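Side-chain contacts in beta-fructofuranosidase (Arthrobacter, PDB 3WPU), which belongs to the levansucrase/invertase family, whose members are built on a five-bladed beta-propeller: residues Gly140-Glu145 with Thr217-Val222; Asn69-Val74 with Trp136-Leu141; Trp73-Trp78 with Asp109-Ala114. All coordinates share one frame; numbering follows the deposited sequence. Where two conformers were deposited one is given.

Contact 1 (Gly140-Glu145 with Thr217-Val222); sequences GLVFKE and TGFNKV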
loop_
_atom_site.group_PDB
_atom_site.type_symbol
_atom_site.label_atom_id
_atom_site.label_comp_id
_atom_site.label_asym_id
_atom_site.label_seq_id
_atom_site.Cartn_x
_atom_site.Cartn_y
_atom_site.Cartn_z
ATOM N N GLY A 140 -16.129 -10.601 8.522
ATOM C CA GLY A 140 -15.549 -11.935 8.426
ATOM C C GLY A 140 -14.657 -12.098 7.205
ATOM O O GLY A 140 -14.195 -11.110 6.595
ATOM N N LEU A 141 -14.401 -13.361 6.870
ATOM C CA LEU A 141 -13.443 -13.695 5.833
ATOM C C LEU A 141 -14.106 -13.627 4.477
ATOM O O LEU A 141 -15.284 -13.952 4.328
ATOM C CB LEU A 141 -12.882 -15.082 6.067
ATOM C CG LEU A 141 -12.092 -15.242 7.376
ATOM C CD1 LEU A 141 -11.680 -16.691 7.581
ATOM C CD2 LEU A 141 -10.862 -14.340 7.339
ATOM N N VAL A 142 -13.328 -13.227 3.490
ATOM C CA VAL A 142 -13.824 -13.176 2.102
ATOM C C VAL A 142 -14.005 -14.569 1.499
ATOM O O VAL A 142 -15.014 -14.836 0.818
ATOM C CB VAL A 142 -12.903 -12.320 1.241
ATOM C CG1 VAL A 142 -13.252 -12.466 -0.254
ATOM C CG2 VAL A 142 -12.991 -10.863 1.686
ATOM N N PHE A 143 -13.018 -15.427 1.717
ATOM C CA PHE A 143 -12.939 -16.721 1.039
ATOM C C PHE A 143 -13.357 -17.889 1.926
ATOM O O PHE A 143 -12.910 -18.020 3.068
ATOM C CB PHE A 143 -11.532 -16.954 0.520
ATOM C CG PHE A 143 -11.136 -16.028 -0.588
ATOM C CD1 PHE A 143 -11.692 -16.153 -1.842
ATOM C CD2 PHE A 143 -10.208 -15.001 -0.363
ATOM C CE1 PHE A 143 -11.296 -15.311 -2.857
ATOM C CE2 PHE A 143 -9.822 -14.157 -1.371
ATOM C CZ PHE A 143 -10.369 -14.299 -2.632
ATOM N N LYS A 144 -14.170 -18.778 1.375
ATOM C CA LYS A 144 -14.436 -20.055 2.040
ATOM C C LYS A 144 -13.169 -20.898 2.051
ATOM O O LYS A 144 -12.318 -20.784 1.170
ATOM C CB LYS A 144 -15.569 -20.813 1.345
ATOM C CG LYS A 144 -16.914 -20.109 1.423
ATOM C CD LYS A 144 -17.945 -20.806 0.543
ATOM C CE LYS A 144 -19.273 -20.067 0.563
ATOM N NZ LYS A 144 -19.904 -20.132 1.909
ATOM N N GLU A 145 -13.022 -21.725 3.077
ATOM C CA GLU A 145 -11.859 -22.612 3.189
ATOM C C GLU A 145 -11.570 -23.356 1.887
ATOM O O GLU A 145 -12.481 -23.891 1.258
ATOM C CB GLU A 145 -12.088 -23.644 4.297
ATOM C CG GLU A 145 -10.824 -24.376 4.725
ATOM C CD GLU A 145 -10.125 -23.680 5.871
ATOM O OE1 GLU A 145 -10.327 -24.111 7.034
ATOM O OE2 GLU A 145 -9.392 -22.693 5.619
ATOM N N THR A 217 -20.884 -11.772 -1.670
ATOM C CA THR A 217 -21.252 -13.003 -2.322
ATOM C C THR A 217 -20.194 -13.274 -3.404
ATOM O O THR A 217 -19.405 -12.387 -3.748
ATOM C CB THR A 217 -22.677 -12.928 -2.935
ATOM O OG1 THR A 217 -22.721 -11.949 -3.977
ATOM C CG2 THR A 217 -23.713 -12.583 -1.868
ATOM N N GLY A 218 -20.158 -14.509 -3.894
ATOM C CA GLY A 218 -19.218 -14.901 -4.927
ATOM C C GLY A 218 -17.865 -15.233 -4.331
ATOM O O GLY A 218 -17.797 -15.878 -3.298
ATOM N N PHE A 219 -16.782 -14.789 -4.969
ATOM C CA PHE A 219 -15.424 -15.140 -4.517
ATOM C C PHE A 219 -15.246 -16.659 -4.432
ATOM O O PHE A 219 -14.657 -17.196 -3.515
ATOM C CB PHE A 219 -15.097 -14.426 -3.201
ATOM C CG PHE A 219 -15.105 -12.931 -3.315
ATOM C CD1 PHE A 219 -14.187 -12.284 -4.142
ATOM C CD2 PHE A 219 -16.040 -12.163 -2.627
ATOM C CE1 PHE A 219 -14.187 -10.905 -4.238
ATOM C CE2 PHE A 219 -16.027 -10.786 -2.704
ATOM C CZ PHE A 219 -15.128 -10.155 -3.550
ATOM N N ASN A 220 -15.782 -17.330 -5.437
ATOM C CA ASN A 220 -15.793 -18.791 -5.528
ATOM C C ASN A 220 -14.692 -19.334 -6.431
ATOM O O ASN A 220 -14.342 -20.505 -6.356
ATOM C CB ASN A 220 -17.170 -19.315 -6.007
ATOM C CG ASN A 220 -17.727 -18.552 -7.198
ATOM O OD1 ASN A 220 -17.517 -18.917 -8.357
ATOM N ND2 ASN A 220 -18.445 -17.476 -6.916
ATOM N N LYS A 221 -14.173 -18.465 -7.302
ATOM C CA LYS A 221 -13.230 -18.818 -8.337
ATOM C C LYS A 221 -12.043 -17.868 -8.239
ATOM O O LYS A 221 -12.247 -16.671 -8.117
ATOM C CB LYS A 221 -13.916 -18.609 -9.696
ATOM C CG LYS A 221 -13.046 -18.864 -10.905
ATOM C CD LYS A 221 -12.778 -20.334 -11.046
ATOM C CE LYS A 221 -12.124 -20.669 -12.394
ATOM N NZ LYS A 221 -11.630 -22.080 -12.316
ATOM N N VAL A 222 -10.836 -18.411 -8.285
ATOM C CA VAL A 222 -9.599 -17.608 -8.292
ATOM C C VAL A 222 -8.859 -17.815 -9.613
ATOM O O VAL A 222 -8.633 -18.959 -10.025
ATOM C CB VAL A 222 -8.695 -17.969 -7.107
ATOM C CG1 VAL A 222 -7.416 -17.150 -7.151
ATOM C CG2 VAL A 222 -9.447 -17.759 -5.804
HETATM O O HOH W 1 -15.523 -18.225 -1.116
#
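Opposite F143, where the chain has just left strand 137-141, lies F219 of strand 213-226, their CA atoms 6.3 Å apart, the closest such pair across the segments. In the five-bladed beta-propeller of this family each blade is an antiparallel meander, and here the loop leaving the outer strand of one blade meets the outer strand of the next: V142 is still paired through its backbone with I116, and F219 with V204. The join is made by one methyl and two rings. V142 CG1 lies over the face of the F219 ring, 3.8 Å from its centroid and 20° off the normal, a CH-pi contact. The same methyl stands 3.9 Å above the plane of the F143 ring, over its centre, so it fills the corner between the two aromatics. It gets there because CG1 is anti to the backbone N of V142 (chi1 169°). F219 turns its edge toward that same face of F143 in an offset edge-to-face pair, centroids 6.0 Å apart and planes at 76°. F143 in turn presents its own edge to a backbone carbonyl, with CD1 3.6 Å from F219 O, while its CE1 packs 4.3 Å from V222 CG2. Beyond the pair, F143 meets the ring of F179, and L177 touches both V142 and F219, so strand 174-184 lines the apolar cluster. The polar link between the segments is a water: it accepts from K144 N at 2.9 Å and donates to F219 O at 2.8 Å, giving the carbonyl that borders the F143 ring a hydrogen-bond donor.

Contact 2 (Asn69-Val74 with Trp136-Leu141); sequences NEQVWV and WTYGGL
The ring of Y138 is sandwiched: V72 CG2 sits 4.3 Å above the centre of one face, and over the opposite face the backbone N of G140, from the tyrosine's own strand, stands 3.5 Å from the plane. At the edge, near the ring plane, Q71 OE1 approaches Y138 CD2 to 3.8 Å, the amide turned almost perpendicular to the ring, at 83°. V72 crosses the tyrosine at about a right angle, and its nearer methyl, CG1, lies 4.0 Å from Y138 OH, near the phenol end. CG of Y138 is anti to the backbone N (chi1 -179°), which carries the ring off its strand toward V72. These are the two borders of a single propeller blade: V72 lies near the beginning of the inner strand 72-81, Y138 belongs to the outer strand 137-141, and strands 93-102 and 115-122 run between them, supplying V100 and F119 as further neighbours of the tyrosine. Q71 reaches across with an extended chain, its NE2 held by S68 O. A water accepts from Q71 NE2 at 3.2 Å and from Y138 N at 3.0 Å. Direct contact is therefore a matter of van der Waals packing against the phenol ring, while the polar link between the segments is one water that accepts from both, so the glutamine amide and the strand backbone are coupled without bonding to each other.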
loop_
_atom_site.group_PDB
_atom_site.type_symbol
_atom_site.label_atom_id
_atom_site.label_comp_id
_atom_site.label_asym_id
_atom_site.label_seq_id
_atom_site.Cartn_x
_atom_site.Cartn_y
_atom_site.Cartn_z
ATOM N N ASN A 69 -12.563 -4.645 17.936
ATOM C CA ASN A 69 -12.815 -5.042 19.330
ATOM C C ASN A 69 -12.002 -6.290 19.693
ATOM O O ASN A 69 -12.463 -7.175 20.434
ATOM C CB ASN A 69 -14.312 -5.295 19.535
ATOM C CG ASN A 69 -15.144 -4.031 19.467
ATOM O OD1 ASN A 69 -14.648 -2.916 19.626
ATOM N ND2 ASN A 69 -16.442 -4.207 19.264
ATOM N N GLU A 70 -10.783 -6.340 19.160
ATOM C CA GLU A 70 -9.814 -7.404 19.393
ATOM C C GLU A 70 -10.315 -8.791 18.937
ATOM O O GLU A 70 -9.854 -9.812 19.435
ATOM C CB GLU A 70 -9.332 -7.401 20.876
ATOM C CG GLU A 70 -8.775 -6.070 21.345
ATOM C CD GLU A 70 -8.191 -6.104 22.763
ATOM O OE1 GLU A 70 -8.341 -7.117 23.458
ATOM O OE2 GLU A 70 -7.559 -5.102 23.167
ATOM N N GLN A 71 -11.215 -8.834 17.956
ATOM C CA GLN A 71 -11.650 -10.115 17.390
ATOM C C GLN A 71 -10.548 -10.759 16.550
ATOM O O GLN A 71 -10.399 -11.978 16.558
ATOM C CB GLN A 71 -12.883 -9.958 16.495
ATOM C CG GLN A 71 -14.186 -9.609 17.180
ATOM C CD GLN A 71 -15.242 -9.316 16.138
ATOM O OE1 GLN A 71 -15.792 -10.240 15.536
ATOM N NE2 GLN A 71 -15.470 -8.027 15.857
ATOM N N VAL A 72 -9.832 -9.929 15.786
ATOM C CA VAL A 72 -8.741 -10.362 14.919
ATOM C C VAL A 72 -7.558 -9.381 15.002
ATOM O O VAL A 72 -7.702 -8.265 15.524
ATOM C CB VAL A 72 -9.175 -10.434 13.422
ATOM C CG1 VAL A 72 -10.027 -11.670 13.151
ATOM C CG2 VAL A 72 -9.867 -9.162 12.970
ATOM N N TRP A 73 -6.401 -9.814 14.503
ATOM C CA TRP A 73 -5.296 -8.907 14.209
ATOM C C TRP A 73 -5.547 -8.404 12.806
ATOM O O TRP A 73 -5.871 -9.192 11.940
ATOM C CB TRP A 73 -3.944 -9.601 14.205
ATOM C CG TRP A 73 -3.456 -10.199 15.508
ATOM C CD1 TRP A 73 -3.231 -11.511 15.747
ATOM C CD2 TRP A 73 -3.056 -9.497 16.689
ATOM N NE1 TRP A 73 -2.731 -11.683 17.040
ATOM C CE2 TRP A 73 -2.611 -10.454 17.618
ATOM C CE3 TRP A 73 -3.005 -8.144 17.046
ATOM C CZ2 TRP A 73 -2.146 -10.097 18.888
ATOM C CZ3 TRP A 73 -2.579 -7.802 18.310
ATOM C CH2 TRP A 73 -2.135 -8.769 19.204
ATOM N N VAL A 74 -5.378 -7.108 12.609
ATOM C CA VAL A 74 -5.606 -6.488 11.299
ATOM C C VAL A 74 -4.337 -5.790 10.877
ATOM O O VAL A 74 -3.739 -5.086 11.680
ATOM C CB VAL A 74 -6.715 -5.414 11.411
ATOM C CG1 VAL A 74 -6.938 -4.753 10.059
ATOM C CG2 VAL A 74 -8.012 -6.009 11.935
ATOM N N TRP A 136 -16.237 0.582 12.552
ATOM C CA TRP A 136 -16.273 -0.507 11.562
ATOM C C TRP A 136 -16.914 -1.753 12.140
ATOM O O TRP A 136 -16.648 -2.109 13.300
ATOM C CB TRP A 136 -14.860 -0.871 11.075
ATOM C CG TRP A 136 -14.177 0.208 10.309
ATOM C CD1 TRP A 136 -13.232 1.059 10.780
ATOM C CD2 TRP A 136 -14.388 0.570 8.934
ATOM N NE1 TRP A 136 -12.824 1.907 9.806
ATOM C CE2 TRP A 136 -13.527 1.647 8.661
ATOM C CE3 TRP A 136 -15.212 0.090 7.927
ATOM C CZ2 TRP A 136 -13.449 2.246 7.420
ATOM C CZ3 TRP A 136 -15.149 0.694 6.677
ATOM C CH2 TRP A 136 -14.271 1.764 6.436
ATOM N N THR A 137 -17.716 -2.421 11.323
ATOM C CA THR A 137 -18.209 -3.766 11.622
ATOM C C THR A 137 -17.374 -4.788 10.839
ATOM O O THR A 137 -17.184 -4.653 9.631
ATOM C CB THR A 137 -19.692 -3.919 11.263
ATOM O OG1 THR A 137 -20.496 -2.992 12.016
ATOM C CG2 THR A 137 -20.176 -5.330 11.518
ATOM N N TYR A 138 -16.894 -5.809 11.532
ATOM C CA TYR A 138 -16.113 -6.884 10.921
ATOM C C TYR A 138 -17.047 -7.857 10.226
ATOM O O TYR A 138 -17.955 -8.449 10.853
ATOM C CB TYR A 138 -15.259 -7.607 11.977
ATOM C CG TYR A 138 -14.423 -8.714 11.392
ATOM C CD1 TYR A 138 -13.621 -8.501 10.262
ATOM C CD2 TYR A 138 -14.422 -9.983 11.951
ATOM C CE1 TYR A 138 -12.858 -9.506 9.729
ATOM C CE2 TYR A 138 -13.670 -10.997 11.416
ATOM C CZ TYR A 138 -12.875 -10.763 10.303
ATOM O OH TYR A 138 -12.117 -11.797 9.774
ATOM N N GLY A 139 -16.886 -7.982 8.909
ATOM C CA GLY A 139 -17.759 -8.844 8.123
ATOM C C GLY A 139 -17.327 -10.302 8.025
ATOM O O GLY A 139 -18.081 -11.139 7.510
ATOM N N GLY A 140 -16.129 -10.601 8.522
ATOM C CA GLY A 140 -15.549 -11.935 8.426
ATOM C C GLY A 140 -14.657 -12.098 7.205
ATOM O O GLY A 140 -14.195 -11.110 6.595
ATOM N N LEU A 141 -14.401 -13.361 6.870
ATOM C CA LEU A 141 -13.443 -13.695 5.833
ATOM C C LEU A 141 -14.106 -13.627 4.477
ATOM O O LEU A 141 -15.284 -13.952 4.328
ATOM C CB LEU A 141 -12.882 -15.082 6.067
ATOM C CG LEU A 141 -12.092 -15.242 7.376
ATOM C CD1 LEU A 141 -11.680 -16.691 7.581
ATOM C CD2 LEU A 141 -10.862 -14.340 7.339
HETATM O O HOH W 2 -17.621 -6.197 14.414
#

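Contact 3 (Trp73-Trp78 with Asp109-Ala114); sequences WVWDTW and DRHVFA. With GOL (glycerol), chain C.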
loop_
_atom_site.group_PDB
_atom_site.type_symbol
_atom_site.label_atom_id
_atom_site.label_comp_id
_atom_site.label_asym_id
_atom_site.label_seq_id
_atom_site.Cartn_x
_atom_site.Cartn_y
_atom_site.Cartn_z
ATOM N N TRP A 73 -6.401 -9.814 14.503
ATOM C CA TRP A 73 -5.296 -8.907 14.209
ATOM C C TRP A 73 -5.547 -8.404 12.806
ATOM O O TRP A 73 -5.871 -9.192 11.940
ATOM C CB TRP A 73 -3.944 -9.601 14.205
ATOM C CG TRP A 73 -3.456 -10.199 15.508
ATOM C CD1 TRP A 73 -3.231 -11.511 15.747
ATOM C CD2 TRP A 73 -3.056 -9.497 16.689
ATOM N NE1 TRP A 73 -2.731 -11.683 17.040
ATOM C CE2 TRP A 73 -2.611 -10.454 17.618
ATOM C CE3 TRP A 73 -3.005 -8.144 17.046
ATOM C CZ2 TRP A 73 -2.146 -10.097 18.888
ATOM C CZ3 TRP A 73 -2.579 -7.802 18.310
ATOM C CH2 TRP A 73 -2.135 -8.769 19.204
ATOM N N VAL A 74 -5.378 -7.108 12.609
ATOM C CA VAL A 74 -5.606 -6.488 11.299
ATOM C C VAL A 74 -4.337 -5.790 10.877
ATOM O O VAL A 74 -3.739 -5.086 11.680
ATOM C CB VAL A 74 -6.715 -5.414 11.411
ATOM C CG1 VAL A 74 -6.938 -4.753 10.059
ATOM C CG2 VAL A 74 -8.012 -6.009 11.935
ATOM N N TRP A 75 -3.946 -5.886 9.601
ATOM C CA TRP A 75 -2.840 -5.045 9.130
ATOM C C TRP A 75 -3.148 -4.480 7.759
ATOM O O TRP A 75 -4.091 -3.661 7.675
ATOM C CB TRP A 75 -1.440 -5.664 9.305
ATOM C CG TRP A 75 -1.030 -7.001 8.613
ATOM C CD1 TRP A 75 0.017 -7.149 7.738
ATOM C CD2 TRP A 75 -1.568 -8.334 8.796
ATOM N NE1 TRP A 75 0.159 -8.440 7.365
ATOM C CE2 TRP A 75 -0.803 -9.199 7.983
ATOM C CE3 TRP A 75 -2.608 -8.884 9.576
ATOM C CZ2 TRP A 75 -1.058 -10.567 7.895
ATOM C CZ3 TRP A 75 -2.860 -10.245 9.489
ATOM C CH2 TRP A 75 -2.080 -11.079 8.664
ATOM N N ASP A 76 -2.414 -4.848 6.721
ATOM C CA ASP A 76 -2.592 -4.161 5.426
ATOM C C ASP A 76 -4.075 -4.070 5.051
ATOM O O ASP A 76 -4.774 -5.076 5.043
ATOM C CB ASP A 76 -1.920 -4.870 4.268
ATOM C CG ASP A 76 -0.459 -5.173 4.480
ATOM O OD1 ASP A 76 0.111 -4.950 5.554
ATOM O OD2 ASP A 76 0.120 -5.686 3.511
ATOM N N THR A 77 -4.529 -2.863 4.724
ATOM C CA THR A 77 -5.920 -2.594 4.454
ATOM C C THR A 77 -6.008 -1.805 3.150
ATOM O O THR A 77 -5.138 -0.970 2.849
ATOM C CB THR A 77 -6.551 -1.850 5.624
ATOM O OG1 THR A 77 -6.496 -2.729 6.776
ATOM C CG2 THR A 77 -7.968 -1.418 5.333
ATOM N N TRP A 78 -7.075 -2.059 2.413
ATOM C CA TRP A 78 -7.380 -1.278 1.207
ATOM C C TRP A 78 -8.865 -1.000 1.006
ATOM O O TRP A 78 -9.730 -1.809 1.364
ATOM C CB TRP A 78 -6.795 -1.909 -0.048
ATOM C CG TRP A 78 -7.184 -3.338 -0.336
ATOM C CD1 TRP A 78 -8.156 -3.769 -1.189
ATOM C CD2 TRP A 78 -6.559 -4.509 0.187
ATOM N NE1 TRP A 78 -8.175 -5.150 -1.233
ATOM C CE2 TRP A 78 -7.214 -5.625 -0.372
ATOM C CE3 TRP A 78 -5.527 -4.724 1.118
ATOM C CZ2 TRP A 78 -6.856 -6.945 -0.049
ATOM C CZ3 TRP A 78 -5.163 -6.019 1.414
ATOM C CH2 TRP A 78 -5.856 -7.122 0.862
ATOM N N ASP A 109 3.564 -14.056 14.073
ATOM C CA ASP A 109 3.302 -15.302 13.355
ATOM C C ASP A 109 2.156 -15.146 12.372
ATOM O O ASP A 109 1.714 -16.124 11.781
ATOM C CB ASP A 109 3.008 -16.445 14.332
ATOM C CG ASP A 109 4.202 -16.799 15.189
ATOM O OD1 ASP A 109 5.335 -16.751 14.686
ATOM O OD2 ASP A 109 4.012 -17.130 16.385
ATOM N N ARG A 110 1.687 -13.914 12.200
ATOM C CA ARG A 110 0.481 -13.681 11.411
ATOM C C ARG A 110 0.681 -13.980 9.934
ATOM O O ARG A 110 -0.283 -14.305 9.236
ATOM C CB ARG A 110 0.003 -12.230 11.560
ATOM C CG ARG A 110 0.888 -11.137 10.929
ATOM C CD ARG A 110 0.464 -9.713 11.343
ATOM N NE ARG A 110 1.315 -8.664 10.767
ATOM C CZ ARG A 110 2.475 -8.230 11.243
ATOM N NH1 ARG A 110 2.969 -8.730 12.379
ATOM N NH2 ARG A 110 3.143 -7.271 10.591
ATOM N N HIS A 111 1.919 -13.866 9.463
ATOM C CA HIS A 111 2.149 -13.843 8.015
ATOM C C HIS A 111 1.810 -15.168 7.346
ATOM O O HIS A 111 1.234 -15.171 6.256
ATOM C CB HIS A 111 3.583 -13.458 7.721
ATOM C CG HIS A 111 4.015 -12.235 8.462
ATOM N ND1 HIS A 111 3.698 -10.971 8.033
ATOM C CD2 HIS A 111 4.654 -12.085 9.647
ATOM C CE1 HIS A 111 4.172 -10.084 8.887
ATOM N NE2 HIS A 111 4.746 -10.736 9.884
ATOM N N VAL A 112 2.171 -16.283 7.975
ATOM C CA VAL A 112 1.900 -17.612 7.401
ATOM C C VAL A 112 0.490 -18.137 7.646
ATOM O O VAL A 112 0.156 -19.230 7.164
ATOM C CB VAL A 112 2.957 -18.680 7.756
ATOM C CG1 VAL A 112 4.309 -18.278 7.205
ATOM C CG2 VAL A 112 3.035 -18.919 9.258
ATOM N N PHE A 113 -0.334 -17.341 8.340
ATOM C CA PHE A 113 -1.731 -17.667 8.618
ATOM C C PHE A 113 -2.678 -16.552 8.187
ATOM O O PHE A 113 -3.817 -16.488 8.624
ATOM C CB PHE A 113 -1.910 -17.958 10.118
ATOM C CG PHE A 113 -1.017 -19.043 10.625
ATOM C CD1 PHE A 113 -1.156 -20.342 10.174
ATOM C CD2 PHE A 113 -0.028 -18.764 11.549
ATOM C CE1 PHE A 113 -0.297 -21.340 10.611
ATOM C CE2 PHE A 113 0.827 -19.759 11.995
ATOM C CZ PHE A 113 0.682 -21.049 11.528
ATOM N N ALA A 114 -2.224 -15.726 7.236
ATOM C CA ALA A 114 -2.946 -14.524 6.835
ATOM C C ALA A 114 -4.083 -14.862 5.895
ATOM O O ALA A 114 -3.946 -15.729 5.028
ATOM C CB ALA A 114 -2.010 -13.563 6.133
HETATM C C1 GOL C . 2.594 -10.090 4.628
HETATM O O1 GOL C . 2.070 -10.229 5.961
HETATM C C2 GOL C . 1.659 -9.172 3.827
HETATM O O2 GOL C . 1.596 -7.909 4.517
HETATM C C3 GOL C . 2.143 -9.008 2.381
HETATM O O3 GOL C . 1.161 -8.436 1.493
#
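W75 and R110 have the same first torsion, each with CG between its backbone N and carbonyl carbon (chi1 61° and 69°), and R110 then runs extended from CG to NE, laid across one face of the indole. R110 CD makes a CH-pi contact 3.5 Å from the centroid of the six-membered ring; CZ stands 4.4 Å from the centroid of the five-membered ring, over its face, as a cation-pi partner. The guanidinium is upright, its plane 89° from the indole and its edge toward it, while H111 CE1 covers one guanidinium face and F107 O binds NH1. A114 CB adds an apolar touch, 3.5 Å from W75 CH2. A glycerol, probably from the crystallisation liquor, bridges the segments: its O1 lies in the indole plane, 3.0 Å from W75 NE1, and 2.7 Å from H111 ND1, while its O2 donates to D76 OD2 at 2.9 Å. D246 and S164 also bind this glycerol, which may mark a polar pocket. The loop of R110 joins strands 93-102 and 115-122 and folds back over the inner strand 72-81; strand 159-169 of the next blade closes the site, W163 bonding to H111 O and touching A114.

The three contacts follow one blade of the propeller and its junction with the next. Contacts 2 and 3 share W73 and V74 on strand 72-81, with centres 11 Å apart: the beginning of that strand looks outward to the blade's outer border, and its continuation toward the bound glycerol. Contacts 1 and 2 share G140 and L141, their centres 16 Å apart; strand 137-141 faces its own blade through Y138, and the loop that follows it meets the next blade. Contacts 1 and 3 do not touch; their nearest atoms are about 7 Å apart and their centres 17 Å. Glycerol belongs to contact 3, the one nearest the centre of the chain, at 13 Å.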